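Local coordinates for chitin oligosaccharide binding protein NagB2 (Paenibacillus sp. FPU-7, PDB 7EHU) that binds chitin oligosaccharides such as N,N'-diacetylchitobiose and N,N',N''-triacetylchitotriose, probably as the extracellular solute-binding component of a sugar uptake system, at residues W170-K181 and R238-Y247; Y340-L349 and S357-A365. All coordinates share one frame; numbering follows the deposited sequence. Where two conformers were deposited one is given.

Contact 1 of 2, residues W170-K181 and R238-Y247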
loop_
_atom_site.group_PDB
_atom_site.type_symbol
_atom_site.label_atom_id
_atom_site.label_comp_id
_atom_site.label_asym_id
_atom_site.label_seq_id
_atom_site.Cartn_x
_atom_site.Cartn_y
_atom_site.Cartn_z
ATOM N N TRP A 170 -9.652 20.609 -6.332
ATOM C CA TRP A 170 -10.876 19.820 -6.308
ATOM C C TRP A 170 -11.852 20.300 -7.373
ATOM O O TRP A 170 -12.515 19.487 -8.025
ATOM C CB TRP A 170 -11.509 19.873 -4.912
ATOM C CG TRP A 170 -12.757 19.047 -4.804
ATOM C CD1 TRP A 170 -14.054 19.493 -4.837
ATOM C CD2 TRP A 170 -12.827 17.619 -4.695
ATOM N NE1 TRP A 170 -14.921 18.427 -4.745
ATOM C CE2 TRP A 170 -14.194 17.267 -4.660
ATOM C CE3 TRP A 170 -11.867 16.605 -4.631
ATOM C CZ2 TRP A 170 -14.620 15.948 -4.547
ATOM C CZ3 TRP A 170 -12.295 15.291 -4.512
ATOM C CH2 TRP A 170 -13.660 14.977 -4.486
ATOM N N ASP A 171 -11.937 21.616 -7.582
ATOM C CA ASP A 171 -12.866 22.132 -8.585
ATOM C C ASP A 171 -12.452 21.709 -9.992
ATOM O O ASP A 171 -13.309 21.364 -10.815
ATOM C CB ASP A 171 -12.994 23.653 -8.450
ATOM C CG ASP A 171 -13.885 24.062 -7.270
ATOM O OD1 ASP A 171 -13.879 25.257 -6.894
ATOM O OD2 ASP A 171 -14.582 23.186 -6.702
ATOM N N GLU A 172 -11.145 21.698 -10.282
ATOM C CA GLU A 172 -10.698 21.207 -11.584
ATOM C C GLU A 172 -10.965 19.710 -11.710
ATOM O O GLU A 172 -11.291 19.215 -12.793
ATOM C CB GLU A 172 -9.209 21.498 -11.778
ATOM C CG GLU A 172 -8.847 22.978 -11.901
ATOM C CD GLU A 172 -7.333 23.242 -12.004
ATOM O OE1 GLU A 172 -6.509 22.355 -11.694
ATOM O OE2 GLU A 172 -6.957 24.366 -12.394
ATOM N N PHE A 173 -10.825 18.978 -10.605
ATOM C CA PHE A 173 -11.064 17.537 -10.594
ATOM C C PHE A 173 -12.532 17.238 -10.881
ATOM O O PHE A 173 -12.848 16.401 -11.732
ATOM C CB PHE A 173 -10.629 17.002 -9.219
ATOM C CG PHE A 173 -10.782 15.511 -9.028
ATOM C CD1 PHE A 173 -9.979 14.605 -9.715
ATOM C CD2 PHE A 173 -11.684 15.015 -8.105
ATOM C CE1 PHE A 173 -10.115 13.231 -9.496
ATOM C CE2 PHE A 173 -11.813 13.658 -7.899
ATOM C CZ PHE A 173 -11.042 12.767 -8.599
ATOM N N THR A 174 -13.445 17.927 -10.194
ATOM C CA THR A 174 -14.859 17.699 -10.463
ATOM C C THR A 174 -15.217 18.109 -11.888
ATOM O O THR A 174 -16.043 17.449 -12.530
ATOM C CB THR A 174 -15.763 18.391 -9.425
ATOM O OG1 THR A 174 -15.554 19.803 -9.437
ATOM C CG2 THR A 174 -15.485 17.893 -8.015
ATOM N N LYS A 175 -14.577 19.159 -12.418
ATOM C CA LYS A 175 -14.852 19.528 -13.799
ATOM C C LYS A 175 -14.421 18.402 -14.743
ATOM O O LYS A 175 -15.120 18.086 -15.715
ATOM C CB LYS A 175 -14.194 20.863 -14.175
ATOM C CG LYS A 175 -14.558 21.158 -15.607
ATOM C CD LYS A 175 -16.060 21.538 -15.607
ATOM C CE LYS A 175 -16.670 21.617 -16.974
ATOM N NZ LYS A 175 -16.672 20.106 -17.237
ATOM N N ALA A 176 -13.285 17.773 -14.467
ATOM C CA ALA A 176 -12.840 16.664 -15.299
ATOM C C ALA A 176 -13.788 15.476 -15.204
ATOM O O ALA A 176 -14.116 14.847 -16.224
ATOM C CB ALA A 176 -11.451 16.239 -14.848
ATOM N N LEU A 177 -14.237 15.151 -13.993
ATOM C CA LEU A 177 -15.176 14.046 -13.842
ATOM C C LEU A 177 -16.457 14.317 -14.626
ATOM O O LEU A 177 -16.988 13.416 -15.288
ATOM C CB LEU A 177 -15.496 13.834 -12.367
ATOM C CG LEU A 177 -14.312 13.392 -11.507
ATOM C CD1 LEU A 177 -14.688 13.373 -10.036
ATOM C CD2 LEU A 177 -13.769 12.033 -11.915
ATOM N N GLU A 178 -16.970 15.554 -14.541
ATOM C CA GLU A 178 -18.176 15.942 -15.275
ATOM C C GLU A 178 -17.990 15.717 -16.769
ATOM O O GLU A 178 -18.873 15.179 -17.452
ATOM C CB GLU A 178 -18.491 17.422 -14.995
ATOM C CG GLU A 178 -19.213 17.681 -13.669
ATOM C CD GLU A 178 -19.217 19.150 -13.230
ATOM O OE1 GLU A 178 -18.856 20.032 -14.041
ATOM O OE2 GLU A 178 -19.592 19.409 -12.061
ATOM N N ALA A 179 -16.844 16.139 -17.298
ATOM C CA ALA A 179 -16.600 16.045 -18.738
ATOM C C ALA A 179 -16.448 14.596 -19.185
ATOM O O ALA A 179 -16.917 14.215 -20.269
ATOM C CB ALA A 179 -15.344 16.844 -19.099
ATOM N N LEU A 180 -15.784 13.775 -18.373
ATOM C CA LEU A 180 -15.644 12.363 -18.709
ATOM C C LEU A 180 -17.004 11.679 -18.698
ATOM O O LEU A 180 -17.354 10.955 -19.640
ATOM C CB LEU A 180 -14.704 11.686 -17.712
ATOM C CG LEU A 180 -13.228 12.092 -17.819
ATOM C CD1 LEU A 180 -12.491 11.782 -16.521
ATOM C CD2 LEU A 180 -12.544 11.410 -19.003
ATOM N N LYS A 181 -17.802 11.934 -17.652
ATOM C CA LYS A 181 -19.140 11.357 -17.558
ATOM C C LYS A 181 -19.992 11.764 -18.754
ATOM O O LYS A 181 -20.723 10.938 -19.309
ATOM C CB LYS A 181 -19.780 11.804 -16.239
ATOM C CG LYS A 181 -21.093 11.103 -15.828
ATOM C CD LYS A 181 -20.909 9.599 -15.596
ATOM C CE LYS A 181 -22.204 8.904 -15.211
ATOM N NZ LYS A 181 -23.294 9.188 -16.185
ATOM N N ARG A 238 -17.990 13.189 0.407
ATOM C CA ARG A 238 -17.471 13.303 -0.950
ATOM C C ARG A 238 -17.292 11.934 -1.609
ATOM O O ARG A 238 -17.552 11.785 -2.809
ATOM C CB ARG A 238 -16.166 14.098 -0.943
ATOM C CG ARG A 238 -16.335 15.587 -0.622
ATOM C CD ARG A 238 -15.007 16.234 -0.324
ATOM N NE ARG A 238 -15.133 17.542 0.311
ATOM C CZ ARG A 238 -14.992 18.714 -0.279
ATOM N NH1 ARG A 238 -14.672 18.813 -1.562
ATOM N NH2 ARG A 238 -15.115 19.802 0.459
ATOM N N LEU A 239 -16.809 10.938 -0.860
ATOM C CA LEU A 239 -16.674 9.594 -1.419
ATOM C C LEU A 239 -18.020 9.092 -1.914
ATOM O O LEU A 239 -18.140 8.581 -3.031
ATOM C CB LEU A 239 -16.133 8.639 -0.358
ATOM C CG LEU A 239 -15.914 7.182 -0.772
ATOM C CD1 LEU A 239 -14.864 7.029 -1.867
ATOM C CD2 LEU A 239 -15.535 6.361 0.445
ATOM N N LYS A 240 -19.051 9.234 -1.080
ATOM C CA LYS A 240 -20.393 8.840 -1.480
ATOM C C LYS A 240 -20.855 9.619 -2.707
ATOM O O LYS A 240 -21.435 9.036 -3.629
ATOM C CB LYS A 240 -21.334 9.038 -0.287
ATOM C CG LYS A 240 -22.778 8.630 -0.497
ATOM C CD LYS A 240 -22.917 7.196 -0.977
ATOM C CE LYS A 240 -24.378 6.791 -1.115
ATOM N NZ LYS A 240 -24.489 5.389 -1.583
ATOM N N ASP A 241 -20.561 10.923 -2.766
ATOM C CA ASP A 241 -20.998 11.714 -3.913
ATOM C C ASP A 241 -20.326 11.250 -5.204
ATOM O O ASP A 241 -20.954 11.257 -6.265
ATOM C CB ASP A 241 -20.764 13.214 -3.679
ATOM C CG ASP A 241 -21.584 14.089 -4.632
ATOM O OD1 ASP A 241 -22.840 14.039 -4.563
ATOM O OD2 ASP A 241 -20.984 14.820 -5.454
ATOM N N LEU A 242 -19.071 10.804 -5.137
ATOM C CA LEU A 242 -18.420 10.292 -6.337
ATOM C C LEU A 242 -19.151 9.071 -6.881
ATOM O O LEU A 242 -19.224 8.872 -8.098
ATOM C CB LEU A 242 -16.983 9.895 -6.016
ATOM C CG LEU A 242 -15.986 11.008 -5.703
ATOM C CD1 LEU A 242 -14.664 10.402 -5.283
ATOM C CD2 LEU A 242 -15.791 11.942 -6.887
ATOM N N LYS A 243 -19.639 8.203 -5.993
ATOM C CA LYS A 243 -20.416 7.048 -6.433
ATOM C C LYS A 243 -21.795 7.470 -6.931
ATOM O O LYS A 243 -22.237 6.999 -7.985
ATOM C CB LYS A 243 -20.529 6.051 -5.275
ATOM C CG LYS A 243 -21.303 4.746 -5.534
ATOM C CD LYS A 243 -20.565 3.776 -6.445
ATOM C CE LYS A 243 -21.403 2.530 -6.732
ATOM N NZ LYS A 243 -22.616 2.813 -7.567
ATOM N N ASP A 244 -22.472 8.369 -6.195
ATOM C CA ASP A 244 -23.815 8.817 -6.576
ATOM C C ASP A 244 -23.833 9.412 -7.974
ATOM O O ASP A 244 -24.822 9.273 -8.708
ATOM C CB ASP A 244 -24.318 9.892 -5.602
ATOM C CG ASP A 244 -24.714 9.336 -4.253
ATOM O OD1 ASP A 244 -24.967 8.118 -4.167
ATOM O OD2 ASP A 244 -24.769 10.121 -3.269
ATOM N N LYS A 245 -22.774 10.132 -8.336
ATOM C CA LYS A 245 -22.675 10.796 -9.626
ATOM C C LYS A 245 -22.297 9.840 -10.755
ATOM O O LYS A 245 -22.280 10.259 -11.917
ATOM C CB LYS A 245 -21.613 11.912 -9.531
ATOM C CG LYS A 245 -22.001 13.125 -8.662
ATOM C CD LYS A 245 -22.476 14.314 -9.488
ATOM C CE LYS A 245 -22.991 15.468 -8.614
ATOM N NZ LYS A 245 -21.954 16.046 -7.715
ATOM N N GLY A 246 -21.968 8.583 -10.457
ATOM C CA GLY A 246 -21.458 7.690 -11.480
ATOM C C GLY A 246 -20.001 7.905 -11.827
ATOM O O GLY A 246 -19.531 7.428 -12.867
ATOM N N TYR A 247 -19.254 8.597 -10.975
ATOM C CA TYR A 247 -17.842 8.830 -11.249
ATOM C C TYR A 247 -17.005 7.602 -10.894
ATOM O O TYR A 247 -16.109 7.226 -11.646
ATOM C CB TYR A 247 -17.375 10.094 -10.525
ATOM C CG TYR A 247 -18.079 11.395 -10.913
ATOM C CD1 TYR A 247 -18.651 11.572 -12.173
ATOM C CD2 TYR A 247 -18.127 12.465 -10.026
ATOM C CE1 TYR A 247 -19.251 12.768 -12.530
ATOM C CE2 TYR A 247 -18.733 13.662 -10.370
ATOM C CZ TYR A 247 -19.299 13.798 -11.626
ATOM O OH TYR A 247 -19.890 14.972 -12.030
HETATM O O HOH W 1 -19.903 17.123 -10.215
#
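Tyr247 lays one face of its ring against Leu177, whose CB stands 3.6 Å from the ring centroid and 3° off the normal, a CH-pi contact. Lys245 CB lies over the other face, and Lys181 CB meets the ring edge at CE1, so the phenol is wedged flat beside helix 170-181. Leu177 turns CD1 to Leu242 CD2, 3.6 Å away, the two leucines crossing at about a right angle, and also packs on Met271 of strand 271-275. At the N-terminal end, Trp170 holds its indole out with CG anti to the backbone N (chi1 -178°), and Arg238 brings NH1 over the five-membered ring. The guanidinium, turned 77° from the indole, meets it with an edge: a cation-pi contact with CZ 4.7 Å from the centroid. A salt bridge to Asp234 holds its NE. Gly246, at positive phi in a Schellman motif, suits its turn because a CB would jam against Lys245 O and also crowd Lys181. One water joins Tyr247 OH, 2.8 Å away, to Glu178 OE2. Helices 170-182 and 230-244 of the solute-binding-protein fold are thus joined by apolar and pi contacts, Tyr247 from the turn after the second filling the space between, and water carrying the polar link.

Contact 2 of 2, residues Y340-L349 and S357-A365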
loop_
_atom_site.group_PDB
_atom_site.type_symbol
_atom_site.label_atom_id
_atom_site.label_comp_id
_atom_site.label_asym_id
_atom_site.label_seq_id
_atom_site.Cartn_x
_atom_site.Cartn_y
_atom_site.Cartn_z
ATOM N N TYR A 340 18.371 -7.538 0.806
ATOM C CA TYR A 340 18.480 -6.088 1.007
ATOM C C TYR A 340 19.850 -5.634 0.523
ATOM O O TYR A 340 20.769 -5.384 1.293
ATOM C CB TYR A 340 18.204 -5.736 2.468
ATOM C CG TYR A 340 16.780 -6.030 2.854
ATOM C CD1 TYR A 340 15.759 -5.145 2.535
ATOM C CD2 TYR A 340 16.437 -7.199 3.516
ATOM C CE1 TYR A 340 14.450 -5.406 2.875
ATOM C CE2 TYR A 340 15.134 -7.472 3.863
ATOM C CZ TYR A 340 14.144 -6.588 3.531
ATOM O OH TYR A 340 12.851 -6.866 3.885
ATOM N N THR A 341 19.983 -5.558 -0.796
ATOM C CA THR A 341 21.207 -5.075 -1.423
ATOM C C THR A 341 20.808 -4.226 -2.620
ATOM O O THR A 341 19.731 -4.405 -3.196
ATOM C CB THR A 341 22.117 -6.296 -1.692
ATOM O OG1 THR A 341 23.390 -5.876 -2.178
ATOM C CG2 THR A 341 21.467 -7.267 -2.676
ATOM N N LEU A 342 21.661 -3.270 -2.971
ATOM C CA LEU A 342 21.271 -2.334 -4.023
ATOM C C LEU A 342 21.143 -3.020 -5.376
ATOM O O LEU A 342 20.450 -2.533 -6.255
ATOM C CB LEU A 342 22.273 -1.177 -4.123
ATOM C CG LEU A 342 22.336 -0.253 -2.909
ATOM C CD1 LEU A 342 23.079 1.037 -3.241
ATOM C CD2 LEU A 342 20.965 0.067 -2.368
ATOM N N GLU A 343 21.801 -4.127 -5.568
ATOM C CA GLU A 343 21.686 -4.868 -6.794
ATOM C C GLU A 343 20.306 -5.487 -6.977
ATOM O O GLU A 343 19.681 -5.351 -8.045
ATOM C CB GLU A 343 23.109 -5.426 -7.019
ATOM C CG GLU A 343 23.331 -6.285 -8.238
ATOM C CD GLU A 343 24.785 -6.718 -8.395
ATOM O OE1 GLU A 343 25.806 -6.659 -7.837
ATOM O OE2 GLU A 343 24.558 -7.988 -8.117
ATOM N N ILE A 344 19.715 -5.945 -5.889
ATOM C CA ILE A 344 18.351 -6.461 -5.936
ATOM C C ILE A 344 17.353 -5.309 -6.069
ATOM O O ILE A 344 16.418 -5.355 -6.876
ATOM C CB ILE A 344 18.077 -7.315 -4.682
ATOM C CG1 ILE A 344 18.970 -8.573 -4.657
ATOM C CG2 ILE A 344 16.596 -7.693 -4.590
ATOM C CD1 ILE A 344 18.802 -9.509 -5.829
ATOM N N GLN A 345 17.546 -4.250 -5.274
ATOM C CA GLN A 345 16.664 -3.094 -5.344
ATOM C C GLN A 345 16.713 -2.455 -6.727
ATOM O O GLN A 345 15.693 -1.976 -7.237
ATOM C CB GLN A 345 17.079 -2.077 -4.283
ATOM C CG GLN A 345 16.925 -2.565 -2.861
ATOM C CD GLN A 345 15.713 -1.997 -2.164
ATOM O OE1 GLN A 345 15.426 -0.807 -2.270
ATOM N NE2 GLN A 345 14.979 -2.846 -1.457
ATOM N N GLY A 346 17.896 -2.422 -7.338
ATOM C CA GLY A 346 18.033 -1.831 -8.654
ATOM C C GLY A 346 17.392 -2.666 -9.743
ATOM O O GLY A 346 16.849 -2.126 -10.713
ATOM N N GLU A 347 17.475 -3.996 -9.619
ATOM C CA GLU A 347 16.799 -4.865 -10.579
ATOM C C GLU A 347 15.285 -4.707 -10.454
ATOM O O GLU A 347 14.566 -4.666 -11.462
ATOM C CB GLU A 347 17.212 -6.326 -10.364
ATOM C CG GLU A 347 16.386 -7.335 -11.150
ATOM C CD GLU A 347 16.995 -8.751 -11.202
ATOM O OE1 GLU A 347 18.108 -8.966 -10.676
ATOM O OE2 GLU A 347 16.365 -9.653 -11.802
ATOM N N ALA A 348 14.784 -4.583 -9.216
ATOM C CA ALA A 348 13.353 -4.378 -9.005
ATOM C C ALA A 348 12.874 -3.074 -9.640
ATOM O O ALA A 348 11.794 -3.027 -10.244
ATOM C CB ALA A 348 13.029 -4.404 -7.503
ATOM N N LEU A 349 13.653 -1.998 -9.480
ATOM C CA LEU A 349 13.310 -0.725 -10.101
ATOM C C LEU A 349 13.436 -0.792 -11.622
ATOM O O LEU A 349 12.543 -0.328 -12.340
ATOM C CB LEU A 349 14.216 0.368 -9.536
ATOM C CG LEU A 349 14.044 1.748 -10.176
ATOM C CD1 LEU A 349 12.658 2.326 -9.985
ATOM C CD2 LEU A 349 15.078 2.713 -9.629
ATOM N N SER A 357 13.474 0.945 -1.290
ATOM C CA SER A 357 13.509 1.304 0.124
ATOM C C SER A 357 14.904 1.656 0.615
ATOM O O SER A 357 15.034 2.184 1.727
ATOM C CB SER A 357 12.963 0.160 0.972
ATOM O OG SER A 357 13.766 -0.984 0.778
ATOM N N MET A 358 15.942 1.368 -0.172
ATOM C CA MET A 358 17.333 1.602 0.189
ATOM C C MET A 358 17.875 2.751 -0.637
ATOM O O MET A 358 17.465 2.952 -1.778
ATOM C CB MET A 358 18.143 0.334 -0.117
ATOM C CG MET A 358 17.768 -0.821 0.827
ATOM S SD MET A 358 18.681 -2.324 0.478
ATOM C CE MET A 358 20.284 -1.834 1.166
ATOM N N LYS A 359 18.784 3.509 -0.031
ATOM C CA LYS A 359 19.367 4.698 -0.645
ATOM C C LYS A 359 20.433 4.360 -1.679
ATOM O O LYS A 359 21.137 3.368 -1.575
ATOM C CB LYS A 359 20.034 5.557 0.438
ATOM C CG LYS A 359 19.105 6.058 1.533
ATOM C CD LYS A 359 19.873 6.713 2.664
ATOM C CE LYS A 359 19.148 6.654 3.963
ATOM N NZ LYS A 359 19.985 7.053 5.101
ATOM N N GLY A 360 20.580 5.235 -2.665
ATOM C CA GLY A 360 21.701 5.137 -3.575
ATOM C C GLY A 360 21.513 4.319 -4.831
ATOM O O GLY A 360 22.497 4.092 -5.547
ATOM N N VAL A 361 20.299 3.861 -5.128
ATOM C CA VAL A 361 20.071 3.170 -6.396
ATOM C C VAL A 361 20.206 4.196 -7.520
ATOM O O VAL A 361 19.490 5.197 -7.505
ATOM C CB VAL A 361 18.686 2.506 -6.416
ATOM C CG1 VAL A 361 18.402 1.928 -7.784
ATOM C CG2 VAL A 361 18.565 1.465 -5.316
ATOM N N PRO A 362 21.083 4.011 -8.508
ATOM C CA PRO A 362 21.193 5.010 -9.580
ATOM C C PRO A 362 19.927 5.081 -10.422
ATOM O O PRO A 362 19.159 4.121 -10.529
ATOM C CB PRO A 362 22.387 4.513 -10.411
ATOM C CG PRO A 362 23.112 3.561 -9.545
ATOM C CD PRO A 362 22.070 2.930 -8.678
ATOM N N THR A 363 19.706 6.239 -11.032
ATOM C CA THR A 363 18.577 6.378 -11.947
ATOM C C THR A 363 18.754 5.370 -13.085
ATOM O O THR A 363 19.851 5.263 -13.646
ATOM C CB THR A 363 18.519 7.812 -12.485
ATOM O OG1 THR A 363 18.370 8.721 -11.386
ATOM C CG2 THR A 363 17.343 8.012 -13.430
ATOM N N PRO A 364 17.729 4.589 -13.428
ATOM C CA PRO A 364 17.884 3.640 -14.537
ATOM C C PRO A 364 18.265 4.351 -15.832
ATOM O O PRO A 364 17.844 5.479 -16.090
ATOM C CB PRO A 364 16.499 2.984 -14.636
ATOM C CG PRO A 364 15.901 3.140 -13.274
ATOM C CD PRO A 364 16.414 4.464 -12.769
ATOM N N ALA A 365 19.072 3.667 -16.656
ATOM C CA ALA A 365 19.500 4.236 -17.931
ATOM C C ALA A 365 18.312 4.507 -18.848
ATOM O O ALA A 365 18.281 5.531 -19.553
ATOM C CB ALA A 365 20.493 3.290 -18.612
#
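Gln345 reaches from helix 342-352 to the chain at Ser357 and Met358, where its carboxamide takes the place of a backbone partner. OE1 accepts two main-chain N-H groups. Ser357 N, 2.8 Å from OE1, lies in the carbonyl plane on a lone pair, although its N-H points at the oxygen at only 131°. Met358 N is 3.1 Å from the same OE1 and stands above that plane, with a straighter N-H angle of 149°. The amide's other end, NE2, gives a weak bond to Ser357 OG and another to Glu144 O, while Ser357 OG finds its stronger partner in Pro143 O. A bend at chi2 (-103°) brings the glutamine's amide to these groups, and its length and paired donor and acceptor suit it to the buried start of the loop at Ser357 and Met358. With an alanine in place of Gln345, the amides of Ser357 and Met358 would probably lose this acceptor and a gap would open beneath the loop.

Around this polar patch the packing is apolar. Met358 SD lies 3.5 Å from Tyr340 C, and Leu342 CD2 lies 3.6 Å from Met358 CB. Val361 spreads its branches, CG1 against Gly346 CA and CG2 against Gln345 CB; farther on, Leu349 CD2 meets Pro364 CG at 3.8 Å. Gly360, at positive phi, allows the chain to turn past Leu342. This is a helix followed by an extended loop that folds back along it, a helix glutamine accepting two loop N-H groups, within a periplasmic-binding-protein-like fold; the side chain of Ser357 lies about 8 Å from a bound NAG.

In the fold
Contacts 1 and 2 share no helix or strand and follow one another along the chain, their centres 38 Å apart and their nearest atoms about 25 Å apart. Both are partly buried, with buried residues inside and exposed ones at the margin. Contact 1 brings together two nearly parallel helices and the turn after the second, 57 residues apart at their closest ends; contact 2 is local, a helix and the loop that follows it. Their chemistry differs accordingly. Most backbone groups of the helices in 170-181/238-247 bond within them, and aromatic, aliphatic and cationic side chains meet, whereas in the irregular loop of 340-349/357-365 two N-H groups are accepted by a side chain. Contact 2 also approaches the bound sugar.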